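Local atomic coordinates of probable chitinase (Chromobacterium violaceum, PDB entry 5JH8), a protein that probably binds chitin and hydrolyses its glycosidic bonds, using a TIM-barrel domain of glycoside hydrolase family 18. Residues V4-S9 / A23-V28; D171-M176 / A210-G215; A242-Q247 / F259-A264. All blocks are in the same frame, centred on the assembly; numbering follows the deposited sequence. Where two conformers were deposited one is given.

How the contacts relate
Contacts 1 and 2 are two parallel strand pairings in the core of one TIM barrel; contact 3 is a partly buried helix-to-strand contact, its centre about 29 Å from the centre of the chain. The first two touch inside the barrel: L5 CD2 packs 3.8 Å from L213 CD1, and Y7 OH lies 3.2 Å from Q174 OE1, a probable hydrogen bond. The chemistry follows the place: backbone hydrogen bonds and apolar packing in contacts 1 and 2, with one asparagine side chain bonding a backbone N-H in contact 1 and contact 2 reaching the histidine pocket, against ring stacking and water bridges in contact 3.

Contact 1: V4-S9 / A23-V28; sequences VLAYYS and ASFNAV
The F25 ring receives the methyl group of A6 obliquely, with A6 CB 3.7 Å from F25 CD2, beside L18, L56 and W307 of three helices. The second flat group, the N26 amide, meets the V4 backbone through OD1. Both belong to the first beta-alpha-beta crossover of the TIM barrel, in which helix 14-20 links the parallel strands 3-8 and 27-35. V4 N donates to N26 OD1 at 2.8 Å, nearly straight at 171°, from above the carbonyl plane. With chi1 64°, CG of N26 lies between its own N and carbonyl carbon, which brings the amide to the V4 backbone; ND2 donates to A2 O. V4 CG1 lies 3.6 Å from S24 O, close to F25.

N26 N bonds in plane to a lone pair of V4 O at 2.9 Å, and A27 N adds a weak bond to that oxygen. Beyond this doubly gripped carbonyl the regular pairing begins, L5 with A27 and A6 with V28, joined by A6 N to A27 O at 2.9 Å. The side chains then alternate: L5 CD1 meets A27 CB at 3.8 Å on one face, and on the other V28 CG1 rests 3.6 Å from Y8 CB.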
loop_
_atom_site.group_PDB
_atom_site.type_symbol
_atom_site.label_atom_id
_atom_site.label_comp_id
_atom_site.label_asym_id
_atom_site.label_seq_id
_atom_site.Cartn_x
_atom_site.Cartn_y
_atom_site.Cartn_z
ATOM N N VAL A 4 -10.803 -1.051 6.584
ATOM C CA VAL A 4 -9.564 -0.584 7.194
ATOM C C VAL A 4 -8.577 -1.720 6.964
ATOM O O VAL A 4 -8.574 -2.716 7.703
ATOM C CB VAL A 4 -9.744 -0.230 8.673
ATOM C CG1 VAL A 4 -8.455 0.298 9.267
ATOM C CG2 VAL A 4 -10.897 0.778 8.823
ATOM N N LEU A 5 -7.771 -1.596 5.905
ATOM C CA LEU A 5 -6.956 -2.688 5.387
ATOM C C LEU A 5 -5.539 -2.539 5.909
ATOM O O LEU A 5 -4.827 -1.609 5.533
ATOM C CB LEU A 5 -6.961 -2.657 3.858
ATOM C CG LEU A 5 -6.109 -3.718 3.165
ATOM C CD1 LEU A 5 -6.702 -5.118 3.341
ATOM C CD2 LEU A 5 -5.998 -3.375 1.688
ATOM N N ALA A 6 -5.111 -3.470 6.750
ATOM C CA ALA A 6 -3.737 -3.493 7.234
ATOM C C ALA A 6 -2.895 -4.408 6.355
ATOM O O ALA A 6 -3.365 -5.422 5.867
ATOM C CB ALA A 6 -3.714 -3.994 8.682
ATOM N N TYR A 7 -1.626 -4.052 6.184
ATOM C CA TYR A 7 -0.657 -4.862 5.448
ATOM C C TYR A 7 0.180 -5.690 6.421
ATOM O O TYR A 7 0.859 -5.150 7.293
ATOM C CB TYR A 7 0.235 -3.999 4.527
ATOM C CG TYR A 7 -0.445 -3.812 3.192
ATOM C CD1 TYR A 7 -1.460 -2.908 3.030
ATOM C CD2 TYR A 7 -0.177 -4.677 2.140
ATOM C CE1 TYR A 7 -2.164 -2.835 1.866
ATOM C CE2 TYR A 7 -0.858 -4.596 0.956
ATOM C CZ TYR A 7 -1.871 -3.696 0.823
ATOM O OH TYR A 7 -2.616 -3.645 -0.320
ATOM N N TYR A 8 0.098 -7.016 6.259
ATOM C CA TYR A 8 0.876 -7.988 7.025
ATOM C C TYR A 8 1.987 -8.490 6.112
ATOM O O TYR A 8 1.760 -9.322 5.238
ATOM C CB TYR A 8 -0.020 -9.119 7.520
ATOM C CG TYR A 8 0.709 -10.081 8.421
ATOM C CD1 TYR A 8 1.037 -9.719 9.697
ATOM C CD2 TYR A 8 1.092 -11.344 7.986
ATOM C CE1 TYR A 8 1.714 -10.579 10.531
ATOM C CE2 TYR A 8 1.793 -12.205 8.821
ATOM C CZ TYR A 8 2.100 -11.817 10.107
ATOM O OH TYR A 8 2.772 -12.645 10.981
ATOM N N SER A 9 3.209 -8.018 6.361
ATOM C CA SER A 9 4.327 -8.214 5.459
ATOM C C SER A 9 5.562 -8.565 6.276
ATOM O O SER A 9 5.505 -8.711 7.500
ATOM C CB SER A 9 4.558 -6.950 4.626
ATOM O OG SER A 9 5.665 -7.144 3.772
ATOM N N ALA A 23 -8.571 -5.094 16.706
ATOM C CA ALA A 23 -9.818 -4.368 16.885
ATOM C C ALA A 23 -9.847 -3.072 16.087
ATOM O O ALA A 23 -10.895 -2.423 16.038
ATOM C CB ALA A 23 -10.062 -4.065 18.372
ATOM N N SER A 24 -8.723 -2.685 15.477
ATOM C CA SER A 24 -8.585 -1.429 14.749
ATOM C C SER A 24 -8.701 -1.597 13.245
ATOM O O SER A 24 -9.284 -0.737 12.597
ATOM C CB SER A 24 -7.230 -0.775 15.051
ATOM O OG SER A 24 -7.111 -0.350 16.398
ATOM N N PHE A 25 -8.124 -2.635 12.667
ATOM C CA PHE A 25 -8.314 -2.930 11.262
ATOM C C PHE A 25 -9.428 -3.954 11.103
ATOM O O PHE A 25 -9.795 -4.634 12.058
ATOM C CB PHE A 25 -7.003 -3.405 10.619
ATOM C CG PHE A 25 -6.378 -4.617 11.271
ATOM C CD1 PHE A 25 -6.872 -5.874 11.029
ATOM C CD2 PHE A 25 -5.250 -4.504 12.047
ATOM C CE1 PHE A 25 -6.303 -7.001 11.596
ATOM C CE2 PHE A 25 -4.684 -5.605 12.632
ATOM C CZ PHE A 25 -5.223 -6.868 12.402
ATOM N N ASN A 26 -9.960 -4.072 9.887
ATOM C CA ASN A 26 -11.023 -5.035 9.627
ATOM C C ASN A 26 -10.816 -5.817 8.337
ATOM O O ASN A 26 -11.720 -6.542 7.915
ATOM C CB ASN A 26 -12.408 -4.376 9.705
ATOM C CG ASN A 26 -12.610 -3.331 8.644
ATOM O OD1 ASN A 26 -11.980 -3.382 7.598
ATOM N ND2 ASN A 26 -13.497 -2.391 8.890
ATOM N N ALA A 27 -9.628 -5.768 7.753
ATOM C CA ALA A 27 -9.230 -6.613 6.646
ATOM C C ALA A 27 -7.708 -6.600 6.626
ATOM O O ALA A 27 -7.106 -5.617 7.060
ATOM C CB ALA A 27 -9.767 -6.082 5.319
ATOM N N VAL A 28 -7.096 -7.671 6.122
ATOM C CA VAL A 28 -5.638 -7.755 6.087
ATOM C C VAL A 28 -5.177 -8.253 4.734
ATOM O O VAL A 28 -5.699 -9.251 4.227
ATOM C CB VAL A 28 -5.110 -8.687 7.194
ATOM C CG1 VAL A 28 -3.590 -8.814 7.133
ATOM C CG2 VAL A 28 -5.531 -8.187 8.552
#

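Contact 2: D171-M176 / A210-G215; sequences DYLQIM and AKILNG. With HIS (histidine), chain F.
L173 pairs with I212 and Q174 with L213 in parallel register, the strand directions 19° apart, through three backbone bonds: L173 N to K211 O, L213 N to L173 O and I175 N to L213 O, each donor nearly along the C=O axis. On the face carrying L173 and I212 the packing is branched aliphatic. I212 CG2 touches I175 CD1 at 3.5 Å, in the conformer of I175 given, and I212 CD1 reaches L173 CB at 4.0 Å. The other face brings L213 CD2 to within 3.7 Å of Y172 CD1, an oblique approach to the ring.

At the start of the pair, the aliphatic part of K211 lies alongside the carbonyl of D171, with K211 CG 3.4 Å from D171 O. Its amino group continues to G167 O and A170 O, while D171 OD2 turns to H135 and to the backbone of L141.

The two strands are the sixth and seventh of the TIM barrel, joined by a crossover containing helix 193-206, and the C-terminal end of strand 172-176 lines the pocket of the bound histidine through Q174 and M176. The amide of Q174 is held at both ends: OE1 by S144 OG, NE2 by S295 OG and Y178 OH. Q174 OE1 lies 3.7 Å from CE1 of the bound histidine. The selenomethionine M176, in one of two conformers, packs CE 3.8 Å from CD2 of the histidine; Y178 OH and D111 OD2 hold that ligand by hydrogen bonds.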
loop_
_atom_site.group_PDB
_atom_site.type_symbol
_atom_site.label_atom_id
_atom_site.label_comp_id
_atom_site.label_asym_id
_atom_site.label_seq_id
_atom_site.Cartn_x
_atom_site.Cartn_y
_atom_site.Cartn_z
ATOM N N ASP A 171 -12.929 -5.055 -6.911
ATOM C CA ASP A 171 -13.739 -4.579 -5.799
ATOM C C ASP A 171 -13.153 -3.315 -5.190
ATOM O O ASP A 171 -13.906 -2.406 -4.791
ATOM C CB ASP A 171 -13.891 -5.667 -4.740
ATOM C CG ASP A 171 -14.618 -6.846 -5.269
ATOM O OD1 ASP A 171 -15.856 -6.810 -5.219
ATOM O OD2 ASP A 171 -13.960 -7.762 -5.798
ATOM N N TYR A 172 -11.820 -3.228 -5.120
ATOM C CA TYR A 172 -11.150 -2.048 -4.609
ATOM C C TYR A 172 -9.857 -1.832 -5.370
ATOM O O TYR A 172 -9.173 -2.793 -5.744
ATOM C CB TYR A 172 -10.757 -2.199 -3.144
ATOM C CG TYR A 172 -11.900 -2.386 -2.192
ATOM C CD1 TYR A 172 -12.558 -1.283 -1.644
ATOM C CD2 TYR A 172 -12.333 -3.664 -1.818
ATOM C CE1 TYR A 172 -13.595 -1.435 -0.752
ATOM C CE2 TYR A 172 -13.365 -3.826 -0.939
ATOM C CZ TYR A 172 -13.994 -2.705 -0.398
ATOM O OH TYR A 172 -15.029 -2.887 0.499
ATOM N N LEU A 173 -9.506 -0.560 -5.557
ATOM C CA LEU A 173 -8.133 -0.167 -5.851
ATOM C C LEU A 173 -7.518 0.336 -4.563
ATOM O O LEU A 173 -8.080 1.220 -3.896
ATOM C CB LEU A 173 -8.028 0.930 -6.914
ATOM C CG LEU A 173 -8.726 0.621 -8.236
ATOM C CD1 LEU A 173 -8.421 1.691 -9.253
ATOM C CD2 LEU A 173 -8.323 -0.751 -8.787
ATOM N N GLN A 174 -6.362 -0.234 -4.213
ATOM C CA GLN A 174 -5.583 0.204 -3.056
ATOM C C GLN A 174 -4.609 1.242 -3.609
ATOM O O GLN A 174 -3.608 0.888 -4.240
ATOM C CB GLN A 174 -4.906 -0.989 -2.378
ATOM C CG GLN A 174 -4.215 -0.646 -1.078
ATOM C CD GLN A 174 -2.722 -0.385 -1.196
ATOM O OE1 GLN A 174 -2.009 -1.006 -1.976
ATOM N NE2 GLN A 174 -2.242 0.514 -0.354
ATOM N N ILE A 175 -4.924 2.517 -3.414
ATOM C CA ILE A 175 -4.108 3.588 -3.970
ATOM C C ILE A 175 -2.934 3.832 -3.038
ATOM O O ILE A 175 -3.120 4.273 -1.895
ATOM C CB ILE A 175 -4.926 4.866 -4.174
ATOM C CG1 ILE A 175 -5.995 4.623 -5.238
ATOM C CG2 ILE A 175 -3.986 6.027 -4.554
ATOM C CD1 ILE A 175 -6.765 5.850 -5.621
HETATM N N MSE A 176 -1.730 3.564 -3.527
HETATM C CA MSE A 176 -0.530 3.615 -2.700
HETATM C C MSE A 176 -0.081 5.068 -2.560
HETATM O O MSE A 176 0.956 5.489 -3.128
HETATM C CB MSE A 176 0.568 2.752 -3.319
HETATM C CG MSE A 176 0.170 1.301 -3.367
HETATM SE SE MSE A 176 1.395 0.190 -4.394
HETATM C CE MSE A 176 3.062 0.879 -3.685
ATOM N N ALA A 210 -16.474 4.451 -3.658
ATOM C CA ALA A 210 -16.597 3.348 -2.712
ATOM C C ALA A 210 -15.661 2.198 -3.035
ATOM O O ALA A 210 -15.456 1.327 -2.186
ATOM C CB ALA A 210 -18.038 2.849 -2.679
ATOM N N LYS A 211 -15.072 2.173 -4.232
ATOM C CA LYS A 211 -14.096 1.165 -4.601
ATOM C C LYS A 211 -12.661 1.633 -4.431
ATOM O O LYS A 211 -11.746 0.937 -4.860
ATOM C CB LYS A 211 -14.309 0.746 -6.053
ATOM C CG LYS A 211 -15.624 0.090 -6.344
ATOM C CD LYS A 211 -15.624 -0.328 -7.805
ATOM C CE LYS A 211 -16.225 -1.675 -7.991
ATOM N NZ LYS A 211 -16.067 -2.128 -9.379
ATOM N N ILE A 212 -12.446 2.809 -3.864
ATOM C CA ILE A 212 -11.111 3.340 -3.644
ATOM C C ILE A 212 -10.757 3.245 -2.169
ATOM O O ILE A 212 -11.556 3.612 -1.306
ATOM C CB ILE A 212 -11.029 4.795 -4.136
ATOM C CG1 ILE A 212 -11.269 4.887 -5.651
ATOM C CG2 ILE A 212 -9.714 5.450 -3.713
ATOM C CD1 ILE A 212 -10.264 4.190 -6.502
ATOM N N LEU A 213 -9.541 2.771 -1.897
ATOM C CA LEU A 213 -8.902 2.909 -0.597
ATOM C C LEU A 213 -7.735 3.875 -0.768
ATOM O O LEU A 213 -6.951 3.722 -1.708
ATOM C CB LEU A 213 -8.347 1.571 -0.093
ATOM C CG LEU A 213 -9.273 0.370 -0.144
ATOM C CD1 LEU A 213 -8.487 -0.865 0.185
ATOM C CD2 LEU A 213 -10.452 0.535 0.813
ATOM N N ASN A 214 -7.606 4.880 0.112
ATOM C CA ASN A 214 -6.352 5.610 0.154
ATOM C C ASN A 214 -5.332 4.809 0.948
ATOM O O ASN A 214 -5.615 3.729 1.471
ATOM C CB ASN A 214 -6.534 7.059 0.608
ATOM C CG ASN A 214 -6.876 7.196 2.068
ATOM O OD1 ASN A 214 -7.440 6.303 2.677
ATOM N ND2 ASN A 214 -6.544 8.360 2.642
ATOM N N GLY A 215 -4.123 5.345 0.997
ATOM C CA GLY A 215 -3.007 4.700 1.673
ATOM C C GLY A 215 -2.326 5.665 2.615
ATOM O O GLY A 215 -2.069 6.827 2.269
HETATM N N HIS F . 6.560 -1.220 -1.083
HETATM C CA HIS F . 6.142 -2.596 -0.836
HETATM C C HIS F . 7.300 -3.545 -1.112
HETATM O O HIS F . 8.236 -3.228 -1.857
HETATM C CB HIS F . 4.926 -2.953 -1.695
HETATM C CG HIS F . 3.664 -2.261 -1.275
HETATM N ND1 HIS F . 2.415 -2.691 -1.668
HETATM C CD2 HIS F . 3.458 -1.159 -0.514
HETATM C CE1 HIS F . 1.494 -1.901 -1.148
HETATM N NE2 HIS F . 2.101 -0.949 -0.461
HETATM O OXT HIS F . 7.321 -4.655 -0.579
#

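Contact 3: A242-Q247 / F259-A264; sequences ARYGAQ and FNYGAA
Y244 stacks on Y261, and its side chain meets the second segment from root to tip. Y244 CB lies 3.6 Å from Y261 CB, so the two tyrosines are close already where they leave the backbone. CG and CD2 come near Y261 CD1 and CG, with Y261 CD1 sitting over the centre of the Y244 ring. Along the other edge of the ring CD1 and CE1 approach the G262 carbonyl obliquely, Y244 CE1 being 3.6 Å from G262 O. Y244 CE2, over the Y261 ring toward its rim, makes the closest approach, 3.3 Å from Y261 CE1, and CZ lies across the stack from the same atom. The Y244 and Y261 rings thus form an offset stack, centroids 3.9 Å apart and planes inclined by 18°.

At the tip, Y244 OH joins two water bridges. One water accepts from A264 N; the other donates to Y261 OH, a hydroxyl bound also to D222 OD2. R243 CG sits over the opposite face of the Y244 ring, toward its rim, and Y244 OH lies over the centre of one face of the R243 guanidinium.

Past Y244 the helix ends in a Schellman motif, with G245, at positive phi, as the C-prime residue. A246 CB then packs 3.8 Å from F259 CD2, and a third water links Q247 O to N260 N. Helix 237-244 lies against strand 256-262 in what is probably the alpha+beta insertion domain of family 18 chitinases, L240 and I241 meeting F259, while strands 249-251 and 268-273 pair antiparallel with that strand and H269 stacks on Y261.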
loop_
_atom_site.group_PDB
_atom_site.type_symbol
_atom_site.label_atom_id
_atom_site.label_comp_id
_atom_site.label_asym_id
_atom_site.label_seq_id
_atom_site.Cartn_x
_atom_site.Cartn_y
_atom_site.Cartn_z
ATOM N N ALA A 242 14.200 13.082 20.035
ATOM C CA ALA A 242 14.788 13.279 21.354
ATOM C C ALA A 242 16.300 13.100 21.327
ATOM O O ALA A 242 17.028 13.820 22.019
ATOM C CB ALA A 242 14.150 12.311 22.347
ATOM N N ARG A 243 16.792 12.145 20.533
ATOM C CA ARG A 243 18.228 11.918 20.458
ATOM C C ARG A 243 18.970 13.196 20.081
ATOM O O ARG A 243 20.019 13.502 20.658
ATOM C CB ARG A 243 18.523 10.801 19.457
ATOM C CG ARG A 243 20.003 10.518 19.296
ATOM C CD ARG A 243 20.274 9.450 18.265
ATOM N NE ARG A 243 21.710 9.282 18.044
ATOM C CZ ARG A 243 22.241 8.511 17.101
ATOM N NH1 ARG A 243 21.456 7.833 16.272
ATOM N NH2 ARG A 243 23.563 8.421 16.983
ATOM N N TYR A 244 18.437 13.960 19.134
ATOM C CA TYR A 244 19.111 15.141 18.613
ATOM C C TYR A 244 18.516 16.442 19.126
ATOM O O TYR A 244 18.985 17.516 18.741
ATOM C CB TYR A 244 19.083 15.117 17.086
ATOM C CG TYR A 244 19.913 13.998 16.521
ATOM C CD1 TYR A 244 21.294 14.105 16.467
ATOM C CD2 TYR A 244 19.324 12.831 16.055
ATOM C CE1 TYR A 244 22.072 13.090 15.959
ATOM C CE2 TYR A 244 20.100 11.801 15.542
ATOM C CZ TYR A 244 21.471 11.939 15.500
ATOM O OH TYR A 244 22.246 10.923 14.992
ATOM N N GLY A 245 17.498 16.375 19.979
ATOM C CA GLY A 245 16.846 17.583 20.464
ATOM C C GLY A 245 16.261 18.432 19.358
ATOM O O GLY A 245 16.295 19.665 19.440
ATOM N N ALA A 246 15.696 17.792 18.337
ATOM C CA ALA A 246 15.163 18.492 17.178
ATOM C C ALA A 246 13.833 19.162 17.506
ATOM O O ALA A 246 13.096 18.742 18.401
ATOM C CB ALA A 246 14.971 17.511 16.025
ATOM N N GLN A 247 13.545 20.227 16.765
ATOM C CA GLN A 247 12.316 20.995 16.887
ATOM C C GLN A 247 11.534 20.737 15.611
ATOM O O GLN A 247 11.813 21.363 14.573
ATOM C CB GLN A 247 12.632 22.485 17.043
ATOM C CG GLN A 247 13.216 22.815 18.394
ATOM C CD GLN A 247 12.230 22.554 19.509
ATOM O OE1 GLN A 247 11.007 22.617 19.313
ATOM N NE2 GLN A 247 12.749 22.249 20.687
ATOM N N PHE A 259 11.749 17.532 10.254
ATOM C CA PHE A 259 12.772 18.055 11.145
ATOM C C PHE A 259 14.131 17.756 10.553
ATOM O O PHE A 259 14.270 16.926 9.654
ATOM C CB PHE A 259 12.655 17.540 12.589
ATOM C CG PHE A 259 12.701 16.041 12.746
ATOM C CD1 PHE A 259 11.540 15.286 12.645
ATOM C CD2 PHE A 259 13.884 15.388 13.082
ATOM C CE1 PHE A 259 11.567 13.930 12.822
ATOM C CE2 PHE A 259 13.898 14.012 13.269
ATOM C CZ PHE A 259 12.735 13.302 13.144
ATOM N N ASN A 260 15.125 18.468 11.061
ATOM C CA ASN A 260 16.499 18.270 10.668
ATOM C C ASN A 260 17.335 17.996 11.901
ATOM O O ASN A 260 16.944 18.292 13.035
ATOM C CB ASN A 260 17.071 19.519 10.002
ATOM C CG ASN A 260 16.355 19.869 8.741
ATOM O OD1 ASN A 260 16.657 19.347 7.664
ATOM N ND2 ASN A 260 15.392 20.777 8.856
ATOM N N TYR A 261 18.520 17.452 11.650
ATOM C CA TYR A 261 19.482 17.278 12.721
ATOM C C TYR A 261 20.874 17.131 12.128
ATOM O O TYR A 261 21.037 16.769 10.960
ATOM C CB TYR A 261 19.109 16.091 13.607
ATOM C CG TYR A 261 19.158 14.717 12.958
ATOM C CD1 TYR A 261 20.330 13.988 12.949
ATOM C CD2 TYR A 261 18.028 14.132 12.396
ATOM C CE1 TYR A 261 20.388 12.720 12.399
ATOM C CE2 TYR A 261 18.074 12.858 11.847
ATOM C CZ TYR A 261 19.264 12.162 11.849
ATOM O OH TYR A 261 19.332 10.905 11.318
ATOM N N GLY A 262 21.881 17.442 12.942
ATOM C CA GLY A 262 23.261 17.268 12.558
ATOM C C GLY A 262 23.803 15.984 13.142
ATOM O O GLY A 262 23.847 15.816 14.363
ATOM N N ALA A 263 24.197 15.063 12.264
ATOM C CA ALA A 263 24.734 13.780 12.685
ATOM C C ALA A 263 26.215 13.916 13.033
ATOM O O ALA A 263 26.886 14.876 12.650
ATOM C CB ALA A 263 24.558 12.738 11.581
ATOM N N ALA A 264 26.722 12.923 13.763
ATOM C CA ALA A 264 28.102 12.977 14.240
ATOM C C ALA A 264 29.108 13.016 13.093
ATOM O O ALA A 264 30.215 13.542 13.260
ATOM C CB ALA A 264 28.381 11.786 15.155
HETATM O O HOH W 1 25.007 11.065 14.883
HETATM O O HOH W 2 21.025 9.256 12.581
HETATM O O HOH W 3 14.094 20.657 12.790
#